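Local coordinates for protein deacylase (Burkholderia multivorans, PDB 5THW) that probably hydrolyses N-carbamoyl amino acids as a two-zinc hydrolase of the peptidase M20 family, and holds N-carbamoyl-beta-alanine in its pocket here, at residues Ser35-Ala40 / Gly111-Gly116; Gly83-Arg88 / Val143-Asn148; Gly102-Ser107 / Asn148-Arg153; Pro156-Ser161 / Gly378-Tyr383; Leu210-Gly215 / Gly400-Glu405. All blocks are in the same frame, centred on the assembly; numbering follows the deposited sequence.

Interaction 1 of 5, residues Ser35-Ala40 / Gly111-Gly116. With ZN (zinc ion), chain F; ZN (zinc ion), chain E; URP (N-(aminocarbonyl)-beta-alanine), chain G.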
# COMPACT_ATOMS: atom_id res chain seq x y z
N SER A 35 27.58 26.77 -5.11
CA SER A 35 26.71 26.24 -6.16
C SER A 35 25.91 25.04 -5.65
O SER A 35 24.74 24.88 -6.01
CB SER A 35 27.53 25.88 -7.41
OG SER A 35 28.43 24.80 -7.17
N LEU A 36 26.53 24.21 -4.81
CA LEU A 36 25.82 23.08 -4.21
C LEU A 36 24.73 23.55 -3.25
O LEU A 36 23.63 23.00 -3.23
CB LEU A 36 26.80 22.16 -3.51
CG LEU A 36 27.55 21.20 -4.44
CD1 LEU A 36 28.76 20.62 -3.74
CD2 LEU A 36 26.61 20.11 -4.90
N MET A 37 25.04 24.55 -2.41
CA MET A 37 24.03 25.09 -1.51
C MET A 37 22.87 25.73 -2.26
O MET A 37 21.72 25.68 -1.81
CB MET A 37 24.65 26.10 -0.54
CG MET A 37 25.78 25.54 0.30
SD MET A 37 25.28 24.15 1.35
CE MET A 37 25.89 22.75 0.42
N GLU A 38 23.16 26.35 -3.41
CA GLU A 38 22.11 27.00 -4.17
C GLU A 38 21.18 25.97 -4.81
O GLU A 38 19.96 26.15 -4.82
CB GLU A 38 22.74 27.92 -5.23
CG GLU A 38 21.77 28.89 -5.82
CD GLU A 38 21.22 29.84 -4.77
OE1 GLU A 38 21.97 30.16 -3.82
OE2 GLU A 38 20.05 30.26 -4.90
N MET A 39 21.76 24.89 -5.37
CA MET A 39 20.95 23.83 -5.96
C MET A 39 20.11 23.10 -4.91
O MET A 39 19.04 22.59 -5.24
CB MET A 39 21.85 22.83 -6.69
CG MET A 39 22.20 23.23 -8.10
SD MET A 39 20.75 23.26 -9.17
CE MET A 39 20.12 21.60 -8.95
N ALA A 40 20.58 23.06 -3.66
CA ALA A 40 19.85 22.38 -2.61
C ALA A 40 18.53 23.07 -2.29
O ALA A 40 17.66 22.45 -1.67
CB ALA A 40 20.71 22.27 -1.35
N GLY A 111 16.18 12.11 -0.95
CA GLY A 111 17.52 12.31 -1.44
C GLY A 111 18.31 13.32 -0.62
O GLY A 111 17.77 14.16 0.10
N GLY A 112 19.64 13.20 -0.73
CA GLY A 112 20.55 14.15 -0.12
C GLY A 112 20.93 15.29 -1.07
O GLY A 112 20.55 15.32 -2.24
N ARG A 113 21.69 16.23 -0.52
CA ARG A 113 22.14 17.42 -1.24
C ARG A 113 23.38 17.18 -2.09
O ARG A 113 23.82 18.11 -2.77
CB ARG A 113 22.42 18.55 -0.24
CG ARG A 113 21.16 19.14 0.39
CD ARG A 113 21.47 19.92 1.66
NE ARG A 113 22.22 19.09 2.60
CZ ARG A 113 23.36 19.44 3.18
NH1 ARG A 113 23.89 20.64 2.95
NH2 ARG A 113 23.96 18.59 4.00
N PHE A 114 23.96 15.98 -2.07
CA PHE A 114 25.21 15.70 -2.78
C PHE A 114 25.14 14.55 -3.76
O PHE A 114 25.93 14.53 -4.71
CB PHE A 114 26.33 15.44 -1.76
CG PHE A 114 26.53 16.59 -0.80
CD1 PHE A 114 27.38 17.64 -1.14
CD2 PHE A 114 25.82 16.66 0.38
CE1 PHE A 114 27.54 18.72 -0.28
CE2 PHE A 114 25.98 17.74 1.24
CZ PHE A 114 26.84 18.76 0.91
N ASP A 115 24.21 13.62 -3.60
CA ASP A 115 24.06 12.50 -4.53
C ASP A 115 23.78 13.03 -5.94
O ASP A 115 22.78 13.72 -6.16
CB ASP A 115 22.93 11.60 -4.03
CG ASP A 115 22.76 10.32 -4.84
OD1 ASP A 115 23.52 10.08 -5.80
OD2 ASP A 115 21.84 9.55 -4.50
N GLY A 116 24.66 12.71 -6.88
CA GLY A 116 24.50 13.12 -8.26
C GLY A 116 24.88 14.56 -8.59
O GLY A 116 25.71 14.81 -9.47
ZN ZN F . 21.10 7.99 -5.56
ZN ZN E . 24.19 8.97 -7.87
O2 URP G . 22.58 6.28 -5.86
C2 URP G . 22.68 6.43 -7.06
N3 URP G . 22.73 7.64 -7.60
N1 URP G . 22.72 5.38 -7.88
C6 URP G . 21.49 4.85 -8.45
C5 URP G . 21.67 3.42 -8.96
C4 URP G . 21.83 2.54 -7.75
O42 URP G . 22.95 2.05 -7.51
O41 URP G . 20.83 2.33 -7.03
O HOH W 1 22.98 20.74 -4.00
O HOH W 2 25.07 8.00 -9.77

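Interaction 2 of 5, residues Gly83-Arg88 / Val143-Asn148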
# COMPACT_ATOMS: atom_id res chain seq x y z
N GLY A 83 16.72 13.30 -23.15
CA GLY A 83 16.77 14.40 -22.21
C GLY A 83 18.13 14.66 -21.61
O GLY A 83 18.23 15.47 -20.66
N ASN A 84 19.17 13.99 -22.08
CA ASN A 84 20.51 14.24 -21.57
C ASN A 84 21.00 15.61 -22.02
O ASN A 84 20.79 16.01 -23.17
CB ASN A 84 21.47 13.15 -22.06
CG ASN A 84 21.06 11.76 -21.59
OD1 ASN A 84 20.54 11.59 -20.48
ND2 ASN A 84 21.28 10.76 -22.44
N VAL A 85 21.61 16.34 -21.10
CA VAL A 85 22.08 17.70 -21.34
C VAL A 85 23.60 17.65 -21.46
O VAL A 85 24.28 17.14 -20.55
CB VAL A 85 21.64 18.66 -20.23
CG1 VAL A 85 22.08 20.09 -20.57
CG2 VAL A 85 20.13 18.60 -20.05
N PHE A 86 24.13 18.18 -22.56
CA PHE A 86 25.57 18.17 -22.83
C PHE A 86 26.04 19.62 -22.86
O PHE A 86 25.67 20.38 -23.76
CB PHE A 86 25.89 17.46 -24.14
CG PHE A 86 25.45 16.02 -24.18
CD1 PHE A 86 24.18 15.68 -24.61
CD2 PHE A 86 26.30 15.01 -23.76
CE1 PHE A 86 23.76 14.35 -24.63
CE2 PHE A 86 25.89 13.68 -23.78
CZ PHE A 86 24.63 13.36 -24.22
N MET A 87 26.83 20.01 -21.86
CA MET A 87 27.37 21.36 -21.76
C MET A 87 28.83 21.33 -22.17
O MET A 87 29.66 20.71 -21.49
CB MET A 87 27.18 21.91 -20.35
CG MET A 87 25.70 22.02 -20.00
SD MET A 87 25.30 22.04 -18.24
CE MET A 87 25.20 20.28 -17.89
N ARG A 88 29.15 22.00 -23.28
CA ARG A 88 30.38 21.79 -24.02
C ARG A 88 31.29 23.00 -23.89
O ARG A 88 30.86 24.14 -24.07
CB ARG A 88 30.06 21.53 -25.50
CG ARG A 88 31.28 21.30 -26.39
CD ARG A 88 30.83 20.77 -27.75
NE ARG A 88 31.93 20.67 -28.72
CZ ARG A 88 32.50 19.53 -29.10
NH1 ARG A 88 32.09 18.38 -28.59
NH2 ARG A 88 33.49 19.56 -29.99
N VAL A 143 30.32 18.58 -19.82
CA VAL A 143 29.68 18.17 -18.57
C VAL A 143 28.25 17.76 -18.91
O VAL A 143 27.54 18.50 -19.61
CB VAL A 143 29.70 19.30 -17.53
CG1 VAL A 143 28.99 18.88 -16.27
CG2 VAL A 143 31.14 19.70 -17.21
N VAL A 144 27.84 16.59 -18.43
CA VAL A 144 26.60 15.96 -18.86
C VAL A 144 25.67 15.77 -17.67
O VAL A 144 26.11 15.36 -16.59
CB VAL A 144 26.86 14.60 -19.56
CG1 VAL A 144 25.57 14.04 -20.13
CG2 VAL A 144 27.90 14.76 -20.66
N ILE A 145 24.39 16.07 -17.88
CA ILE A 145 23.31 15.65 -16.98
C ILE A 145 22.65 14.42 -17.59
O ILE A 145 22.16 14.48 -18.73
CB ILE A 145 22.27 16.76 -16.76
CG1 ILE A 145 22.88 17.98 -16.06
CG2 ILE A 145 21.12 16.26 -15.92
CD1 ILE A 145 21.91 19.15 -16.01
N TRP A 146 22.66 13.30 -16.87
CA TRP A 146 21.99 12.08 -17.32
C TRP A 146 20.58 12.01 -16.76
O TRP A 146 20.37 12.24 -15.56
CB TRP A 146 22.80 10.85 -16.92
CG TRP A 146 24.20 10.85 -17.47
CD1 TRP A 146 25.35 11.06 -16.77
CD2 TRP A 146 24.59 10.66 -18.84
NE1 TRP A 146 26.44 10.99 -17.61
CE2 TRP A 146 26.00 10.75 -18.89
CE3 TRP A 146 23.89 10.42 -20.02
CZ2 TRP A 146 26.71 10.61 -20.07
CZ3 TRP A 146 24.60 10.28 -21.20
CH2 TRP A 146 26.00 10.38 -21.21
N THR A 147 19.61 11.70 -17.62
CA THR A 147 18.20 11.69 -17.23
C THR A 147 17.87 10.47 -16.38
O THR A 147 18.29 9.35 -16.68
CB THR A 147 17.31 11.71 -18.48
OG1 THR A 147 17.57 12.90 -19.23
CG2 THR A 147 15.83 11.66 -18.10
N ASN A 148 17.08 10.71 -15.33
CA ASN A 148 16.46 9.66 -14.52
C ASN A 148 17.47 8.58 -14.14
O ASN A 148 17.24 7.37 -14.32
CB ASN A 148 15.27 9.05 -15.26
CG ASN A 148 14.46 8.09 -14.40
OD1 ASN A 148 14.15 8.40 -13.25
ND2 ASN A 148 14.16 6.91 -14.93

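Interaction 3 of 5, residues Gly102-Ser107 / Asn148-Arg153. With ZN (zinc ion), chain E; ZN (zinc ion), chain F; URP (N-(aminocarbonyl)-beta-alanine), chain G.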
# COMPACT_ATOMS: atom_id res chain seq x y z
N GLY A 102 30.29 14.25 -15.67
CA GLY A 102 28.90 14.55 -15.40
C GLY A 102 28.30 13.50 -14.50
O GLY A 102 28.89 12.46 -14.22
N SER A 103 27.09 13.80 -14.05
CA SER A 103 26.34 12.89 -13.19
C SER A 103 24.86 13.16 -13.42
O SER A 103 24.45 13.42 -14.56
CB SER A 103 26.75 13.09 -11.73
OG SER A 103 26.59 11.91 -10.98
N HIS A 104 24.06 13.12 -12.37
CA HIS A 104 22.63 13.34 -12.51
C HIS A 104 22.19 14.44 -11.56
O HIS A 104 22.78 14.64 -10.50
CB HIS A 104 21.83 12.07 -12.21
CG HIS A 104 22.13 11.47 -10.88
ND1 HIS A 104 21.34 11.69 -9.77
CD2 HIS A 104 23.14 10.67 -10.47
CE1 HIS A 104 21.85 11.04 -8.74
NE2 HIS A 104 22.94 10.41 -9.14
N ALA A 105 21.14 15.16 -11.95
CA ALA A 105 20.58 16.20 -11.11
C ALA A 105 19.29 15.78 -10.42
O ALA A 105 18.79 16.53 -9.57
CB ALA A 105 20.34 17.48 -11.92
N ASP A 106 18.74 14.61 -10.75
CA ASP A 106 17.53 14.12 -10.11
C ASP A 106 17.88 13.37 -8.83
O ASP A 106 19.00 12.90 -8.64
CB ASP A 106 16.75 13.21 -11.07
CG ASP A 106 17.47 11.89 -11.35
OD1 ASP A 106 18.60 11.90 -11.91
OD2 ASP A 106 16.88 10.83 -11.01
N SER A 107 16.89 13.26 -7.94
CA SER A 107 17.13 12.72 -6.61
C SER A 107 16.05 11.71 -6.21
O SER A 107 15.03 11.54 -6.88
CB SER A 107 17.18 13.83 -5.55
OG SER A 107 15.88 14.25 -5.20
N ASN A 148 17.08 10.71 -15.33
CA ASN A 148 16.46 9.66 -14.52
C ASN A 148 17.47 8.58 -14.14
O ASN A 148 17.24 7.37 -14.32
CB ASN A 148 15.27 9.05 -15.26
CG ASN A 148 14.46 8.09 -14.40
OD1 ASN A 148 14.15 8.40 -13.25
ND2 ASN A 148 14.16 6.91 -14.93
N GLU A 149 18.60 9.02 -13.57
CA GLU A 149 19.63 8.06 -13.16
C GLU A 149 19.18 7.23 -11.97
O GLU A 149 19.51 6.05 -11.87
CB GLU A 149 20.94 8.78 -12.86
CG GLU A 149 22.10 7.86 -12.54
CD GLU A 149 22.15 7.47 -11.07
OE1 GLU A 149 21.49 8.14 -10.25
OE2 GLU A 149 22.86 6.50 -10.74
N GLU A 150 18.42 7.84 -11.05
CA GLU A 150 18.04 7.18 -9.81
C GLU A 150 17.20 5.93 -10.05
O GLU A 150 17.29 4.96 -9.29
CB GLU A 150 17.27 8.15 -8.90
CG GLU A 150 18.13 9.20 -8.22
CD GLU A 150 19.02 8.63 -7.13
OE1 GLU A 150 18.90 7.42 -6.83
OE2 GLU A 150 19.84 9.38 -6.57
N GLY A 151 16.37 5.93 -11.09
CA GLY A 151 15.51 4.79 -11.33
C GLY A 151 14.40 4.63 -10.32
O GLY A 151 13.87 3.53 -10.15
N SER A 152 14.01 5.72 -9.65
CA SER A 152 12.97 5.66 -8.63
C SER A 152 11.59 5.93 -9.22
O SER A 152 10.70 5.08 -9.14
CB SER A 152 13.29 6.67 -7.52
OG SER A 152 12.37 6.58 -6.45
N ARG A 153 11.41 7.08 -9.86
CA ARG A 153 10.11 7.39 -10.45
C ARG A 153 9.84 6.53 -11.68
O ARG A 153 8.72 6.03 -11.86
CB ARG A 153 10.02 8.87 -10.80
CG ARG A 153 8.66 9.25 -11.33
CD ARG A 153 8.62 10.69 -11.78
NE ARG A 153 7.38 10.96 -12.49
CZ ARG A 153 7.17 12.01 -13.27
NH1 ARG A 153 8.14 12.90 -13.46
NH2 ARG A 153 6.00 12.15 -13.88
ZN ZN E . 24.19 8.97 -7.87
ZN ZN F . 21.10 7.99 -5.56
O2 URP G . 22.58 6.28 -5.86
C2 URP G . 22.68 6.43 -7.06
N3 URP G . 22.73 7.64 -7.60
N1 URP G . 22.72 5.38 -7.88
C6 URP G . 21.49 4.85 -8.45
C5 URP G . 21.67 3.42 -8.96
C4 URP G . 21.83 2.54 -7.75
O42 URP G . 22.95 2.05 -7.51
O41 URP G . 20.83 2.33 -7.03
O HOH W 2 25.07 8.00 -9.77

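Interaction 4 of 5, residues Pro156-Ser161 / Gly378-Tyr383. With URP (N-(aminocarbonyl)-beta-alanine), chain G.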
# COMPACT_ATOMS: atom_id res chain seq x y z
N PRO A 156 14.27 1.02 -14.92
CA PRO A 156 15.31 0.96 -13.90
C PRO A 156 16.23 2.18 -13.88
O PRO A 156 16.00 3.17 -14.58
CB PRO A 156 16.08 -0.30 -14.29
CG PRO A 156 16.05 -0.26 -15.77
CD PRO A 156 14.66 0.25 -16.12
N ALA A 157 17.26 2.11 -13.05
CA ALA A 157 18.25 3.17 -12.95
C ALA A 157 19.11 3.27 -14.21
O ALA A 157 19.15 2.37 -15.05
CB ALA A 157 19.16 2.93 -11.74
N MET A 158 19.75 4.43 -14.38
CA MET A 158 20.77 4.66 -15.41
C MET A 158 20.25 4.38 -16.82
O MET A 158 21.03 4.00 -17.70
CB MET A 158 22.01 3.79 -15.15
CG MET A 158 22.71 4.07 -13.84
SD MET A 158 23.28 2.56 -13.04
CE MET A 158 24.39 1.88 -14.26
N VAL A 159 18.95 4.57 -17.05
CA VAL A 159 18.39 4.20 -18.34
C VAL A 159 18.88 5.14 -19.45
O VAL A 159 19.11 4.71 -20.58
CB VAL A 159 16.85 4.14 -18.25
CG1 VAL A 159 16.27 5.50 -17.85
CG2 VAL A 159 16.25 3.66 -19.58
N ALA A 160 19.08 6.42 -19.13
CA ALA A 160 19.44 7.37 -20.18
C ALA A 160 20.88 7.18 -20.63
O ALA A 160 21.17 7.20 -21.83
CB ALA A 160 19.20 8.81 -19.71
N SER A 161 21.81 7.00 -19.69
CA SER A 161 23.17 6.64 -20.08
C SER A 161 23.21 5.25 -20.71
O SER A 161 24.07 4.97 -21.55
CB SER A 161 24.12 6.72 -18.89
OG SER A 161 23.67 5.91 -17.81
N GLY A 378 25.27 2.00 -8.61
CA GLY A 378 25.43 2.13 -10.04
C GLY A 378 25.50 3.61 -10.39
O GLY A 378 24.86 4.45 -9.75
N HIS A 379 26.30 3.92 -11.40
CA HIS A 379 26.42 5.29 -11.84
C HIS A 379 26.41 5.27 -13.36
O HIS A 379 26.63 4.23 -13.99
CB HIS A 379 27.71 5.94 -11.30
CG HIS A 379 27.85 5.80 -9.81
ND1 HIS A 379 27.11 6.54 -8.91
CD2 HIS A 379 28.67 5.01 -9.07
CE1 HIS A 379 27.45 6.21 -7.68
NE2 HIS A 379 28.40 5.29 -7.75
N ASP A 380 26.11 6.43 -13.94
CA ASP A 380 26.15 6.57 -15.39
C ASP A 380 27.52 6.19 -15.96
O ASP A 380 27.61 5.75 -17.11
CB ASP A 380 25.75 7.99 -15.77
CG ASP A 380 24.34 8.34 -15.28
OD1 ASP A 380 23.36 7.68 -15.71
OD2 ASP A 380 24.21 9.26 -14.44
N ALA A 381 28.58 6.36 -15.16
CA ALA A 381 29.91 5.92 -15.57
C ALA A 381 29.96 4.42 -15.81
O ALA A 381 30.81 3.94 -16.58
CB ALA A 381 30.94 6.33 -14.53
N CYS A 382 29.09 3.64 -15.16
CA CYS A 382 29.10 2.19 -15.35
C CYS A 382 28.69 1.82 -16.78
O CYS A 382 29.23 0.86 -17.34
CB CYS A 382 28.18 1.51 -14.34
SG CYS A 382 28.67 1.71 -12.60
N TYR A 383 27.73 2.55 -17.36
CA TYR A 383 27.38 2.32 -18.76
C TYR A 383 28.34 3.01 -19.71
O TYR A 383 28.69 2.45 -20.76
CB TYR A 383 25.93 2.77 -19.00
CG TYR A 383 24.92 1.71 -18.59
CD1 TYR A 383 25.26 0.36 -18.63
CD2 TYR A 383 23.64 2.06 -18.16
CE1 TYR A 383 24.35 -0.61 -18.26
CE2 TYR A 383 22.72 1.09 -17.79
CZ TYR A 383 23.08 -0.25 -17.84
OH TYR A 383 22.18 -1.24 -17.48
O2 URP G . 22.58 6.28 -5.86
C2 URP G . 22.68 6.43 -7.06
N3 URP G . 22.73 7.64 -7.60
N1 URP G . 22.72 5.38 -7.88
C6 URP G . 21.49 4.85 -8.45
C5 URP G . 21.67 3.42 -8.96
C4 URP G . 21.83 2.54 -7.75
O42 URP G . 22.95 2.05 -7.51
O41 URP G . 20.83 2.33 -7.03
O HOH W 3 20.51 7.81 -16.90

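Interaction 5 of 5, residues Leu210-Gly215 / Gly400-Glu405. With ZN (zinc ion), chain F; ZN (zinc ion), chain E; URP (N-(aminocarbonyl)-beta-alanine), chain G.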
# COMPACT_ATOMS: atom_id res chain seq x y z
N LEU A 210 32.62 12.15 -10.82
CA LEU A 210 32.88 12.45 -9.42
C LEU A 210 31.61 12.23 -8.60
O LEU A 210 30.52 12.65 -9.02
CB LEU A 210 33.37 13.89 -9.28
CG LEU A 210 33.60 14.50 -7.90
CD1 LEU A 210 34.72 13.79 -7.14
CD2 LEU A 210 33.91 15.98 -8.04
N HIS A 211 31.73 11.54 -7.46
CA HIS A 211 30.56 11.14 -6.68
C HIS A 211 30.94 10.94 -5.22
O HIS A 211 32.10 10.65 -4.91
CB HIS A 211 29.95 9.85 -7.24
CG HIS A 211 28.47 9.72 -7.01
ND1 HIS A 211 27.94 9.36 -5.79
CD2 HIS A 211 27.42 9.92 -7.83
CE1 HIS A 211 26.62 9.34 -5.87
NE2 HIS A 211 26.28 9.68 -7.10
N ILE A 212 29.96 11.12 -4.32
CA ILE A 212 30.16 10.71 -2.93
C ILE A 212 30.06 9.19 -2.82
O ILE A 212 29.36 8.53 -3.60
CB ILE A 212 29.14 11.37 -1.98
CG1 ILE A 212 27.72 11.04 -2.41
CG2 ILE A 212 29.38 12.88 -1.90
CD1 ILE A 212 26.72 11.05 -1.28
N GLU A 213 30.78 8.63 -1.84
CA GLU A 213 30.89 7.18 -1.73
C GLU A 213 29.54 6.51 -1.51
O GLU A 213 29.30 5.40 -2.00
CB GLU A 213 31.83 6.81 -0.57
CG GLU A 213 32.04 5.31 -0.42
CD GLU A 213 32.68 4.92 0.91
OE1 GLU A 213 33.45 5.74 1.46
OE2 GLU A 213 32.41 3.80 1.39
N GLN A 214 28.65 7.17 -0.78
CA GLN A 214 27.38 6.60 -0.33
C GLN A 214 27.59 5.41 0.61
O GLN A 214 26.66 4.64 0.85
CB GLN A 214 26.49 6.22 -1.52
CG GLN A 214 26.42 7.33 -2.57
CD GLN A 214 25.55 6.98 -3.76
OE1 GLN A 214 25.97 6.24 -4.65
NE2 GLN A 214 24.33 7.54 -3.81
N GLY A 215 28.81 5.28 1.15
CA GLY A 215 29.16 4.26 2.10
C GLY A 215 30.15 4.80 3.12
O GLY A 215 30.62 5.94 3.01
N GLY A 400 28.59 7.62 6.20
CA GLY A 400 28.39 6.76 5.05
C GLY A 400 26.97 6.68 4.54
O GLY A 400 26.67 5.79 3.74
N ILE A 401 26.09 7.57 4.97
CA ILE A 401 24.68 7.47 4.63
C ILE A 401 24.37 8.28 3.37
O ILE A 401 24.83 9.42 3.20
CB ILE A 401 23.79 7.90 5.83
CG1 ILE A 401 22.33 7.60 5.51
CG2 ILE A 401 24.01 9.35 6.20
CD1 ILE A 401 21.51 7.24 6.72
N SER A 402 23.59 7.67 2.48
CA SER A 402 23.04 8.31 1.29
C SER A 402 21.62 7.80 1.11
O SER A 402 21.20 6.82 1.75
CB SER A 402 23.88 8.04 0.04
OG SER A 402 23.41 8.79 -1.08
N HIS A 403 20.87 8.46 0.22
CA HIS A 403 19.43 8.24 0.09
C HIS A 403 18.71 8.47 1.41
O HIS A 403 17.69 7.84 1.72
CB HIS A 403 19.10 6.85 -0.48
CG HIS A 403 19.42 6.71 -1.93
ND1 HIS A 403 19.23 5.54 -2.64
CD2 HIS A 403 19.90 7.61 -2.82
CE1 HIS A 403 19.59 5.73 -3.90
NE2 HIS A 403 20.00 6.97 -4.03
N ASN A 404 19.26 9.40 2.19
CA ASN A 404 18.68 9.94 3.40
C ASN A 404 18.94 11.44 3.36
O ASN A 404 19.97 11.88 2.84
CB ASN A 404 19.28 9.34 4.68
CG ASN A 404 18.45 9.63 5.93
OD1 ASN A 404 18.36 10.78 6.38
ND2 ASN A 404 17.84 8.59 6.50
N GLU A 405 17.99 12.21 3.88
CA GLU A 405 18.08 13.67 3.81
C GLU A 405 19.24 14.23 4.64
O GLU A 405 19.63 15.38 4.42
CB GLU A 405 16.74 14.28 4.21
CG GLU A 405 15.67 14.04 3.14
CD GLU A 405 14.25 14.04 3.69
OE1 GLU A 405 13.79 15.10 4.16
OE2 GLU A 405 13.59 12.97 3.65
ZN ZN F . 21.10 7.99 -5.56
ZN ZN E . 24.19 8.97 -7.87
O2 URP G . 22.58 6.28 -5.86
C2 URP G . 22.68 6.43 -7.06
N3 URP G . 22.73 7.64 -7.60
N1 URP G . 22.72 5.38 -7.88
C6 URP G . 21.49 4.85 -8.45
C5 URP G . 21.67 3.42 -8.96
C4 URP G . 21.83 2.54 -7.75
O42 URP G . 22.95 2.05 -7.51
O41 URP G . 20.83 2.33 -7.03
O HOH W 2 25.07 8.00 -9.77

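Interaction 1 of 5, residues Ser35-Ala40 / Gly111-Gly116
Leu36, Met37 and Ala40, near the C-terminal end of helix 29-39, pack against Arg113 and Phe114 in the loop between strand 99-103 and helix 117-132; the contact is partly buried and mostly apolar, with a water between the backbones. Leu36 brings CD1 to within 4.1 Å of Phe114 CE1, its side chain crossing that of Phe114 at about a right angle, while its other methyl, CD2, rests on the carbonyl of Arg113. Met37 sets out away from the loop, but bends at chi2 (-60°) and chi3 (101°) bring its methyl back: CE lies 4.1 Å from Phe114 CZ and 3.9 Å from Arg113 NH1. A flexible thioether suits a place where one methyl must meet both a ring and a cation. Ala40 is small enough for a close approach, its CB 3.6 Å from Arg113 CG, on the aliphatic stem. The far end of Arg113 has one guanidinium face against Phe114 CE2 and forms a salt bridge with Asp408. A water between Leu36 O and Arg113 O donates to the latter; its distance to Leu36 O is too short to be trusted. Beyond Phe114 comes Asp115, whose OD2 binds one zinc at 2.0 Å and whose OD1 binds the other at 2.4 Å. The packed loop thus carries the metal-bridging aspartate characteristic of the two-zinc M20 active site.

Interaction 2 of 5, residues Gly83-Arg88 / Val143-Asn148
Val144 and Phe86 lie side by side, pointing the same way from adjacent strands, with Val144 CG2 3.5 Å from Phe86 CD2. The branched valine is a bump in the corner made by two rings: its CG1 also sits over the centre of the Trp146 ring, and Phe86 turns its edge toward the face of that indole in an offset edge-to-face pair, centroids 5.9 Å apart and planes at 88°. Asn84 closes the row, its CG 3.5 Å from Trp146 CE3. The backbones form an antiparallel ladder in the sheet of the zinc-binding domain, Val85-Ile145 and Met87-Val143 being hydrogen-bonded pairs. On their face Val85 and Ile145, both broad at the branched CB, meet there, while Met87 bends at chi3 (-86°) to lay CE 3.7 Å from Ile145 CG1; helix 57-72 packs over Val85 and Met87. Past the ladder, Asn84 OD1 accepts Thr147 N at 3.0 Å, nearly straight beyond its carbonyl. Gly83 lies against Thr147 OG1, which bonds Met82 O; a CB would come too close.

Interaction 3 of 5, residues Gly102-Ser107 / Asn148-Arg153
His104 and Glu149 meet beside the zinc that NE2 of His104 binds at 2.3 Å. The carboxylate of Glu149 lies over one face of the imidazole, the planes 18° apart; Glu149 OE1 comes 3.0 Å from N3 of the bound N-carbamoyl-beta-alanine and 2.9 Å from His104 NE2, which spends its lone pair on the zinc, so this is no hydrogen bond. Glu149 OE2 accepts a weak hydrogen bond from a water on the same metal. Glu150 grips the other zinc with both oxygens, OE2 at 2.1 Å and OE1 at 2.6 Å, and Gln108 also holds OE1. In the second shell, His104 ND1 donates in its ring plane to Asp106 O at 2.9 Å, which fixes the ring's rotation. Asp106 takes one backbone N-H on each oxygen, Glu149 N on OD1 (3.3 Å) and Glu150 N on OD2 (3.4 Å), both weakly, and so probably helps to position both glutamates. A histidine on one zinc, one glutamate on the other and one beside the ligand characterise the M20 two-zinc centre.

Interaction 4 of 5, residues Pro156-Ser161 / Gly378-Tyr383
Met158 reaches Tyr383 with its chain bent at chi2 (140°) and chi3 (60°), which swings the methyl over the phenol. CE stands 4.1 Å from the ring centroid, 19° off the normal, a CH-pi contact, and touches Cys382 CB. Met158 SD rests 3.6 Å from Gly378 C, at a point where any CB on residue 378 would collide, so glycine fits. Ser161, with OG set between its own backbone N and carbonyl carbon, donates to Asp380 OD1 at 2.8 Å, on the lone pair pointing away from the other carboxylate oxygen. A water bridges Ser161 N to the same OD1, tying the start of helix 159-164 to that of helix 380-384. The Tyr383 ring presents its edge to Ser161 OG and Met158 O. Gly378 N donates almost straight to O42 of the bound N-carbamoyl-beta-alanine at 2.6 Å, and ligand N1 donates to Gly378 O at 3.0 Å. Ala157 CB lies 3.8 Å from ligand C5. The contact forms a wall of the carbamoyl amino acid pocket beside the zincs.

Interaction 5 of 5, residues Leu210-Gly215 / Gly400-Glu405
Gln214 NE2 spends its two N-H groups in different directions: one goes to Ser402 OG at 3.1 Å, close to the amide plane and with an angle of 160° at the hydrogen, the other to O2 of the bound N-carbamoyl-beta-alanine at 3.0 Å. The side chain, extended beyond CG (chi2 180°), has the length to carry the amide from the loop to the ligand, and its CB packs 3.5 Å from Ser402 CB. Ser402, short and able to accept, also bonds Glu407 through OG, so the hydroxyl that steadies the amide is itself held. Ligand O2 is gripped by one zinc as well, the one that His403 NE2 binds at 2.1 Å. Across the site His211 NE2 binds the second zinc at 2.3 Å, and its ND1 donates in the ring plane to Ile212 O at 2.7 Å, which holds the imidazole with NE2 toward the metal. This is the two-zinc centre of the M20 fold, with one histidine at the end of strand 206-212 and another in the loop after strand 390-395. Behind it the backbones meet closely at two glycines: Gly400 CA lies 3.1 Å from Gly215 O in a CA-H...O contact, and a CB on residue 400 would strike Gly215. From the second subunit, Asn296 O accepts His403 ND1 and the ring of His247 stacks on that of His403.

In the fold
Interactions 1, 3 and 5 meet at the two zincs, their centres 12 to 14 Å apart, with Asp115, His104, Glu150, His211 and His403 brought together from loops and strand ends distant in sequence. Interaction 2 lies in the sheet behind: strand 141-145, between strands 85-89 and 99-103, runs on into the glutamates of interaction 3, and the two contacts share Asn148. Interaction 4, centred about 9 Å from interaction 3, adds the wall that holds the ligand's carboxylate. Along the chain, interactions 1, 2 and 3 alternate their segments, and 4 crosses 5 later on, so early and late parts of the zinc-binding domain build one site. The second subunit touches interactions 3 and 5 and completes the pocket.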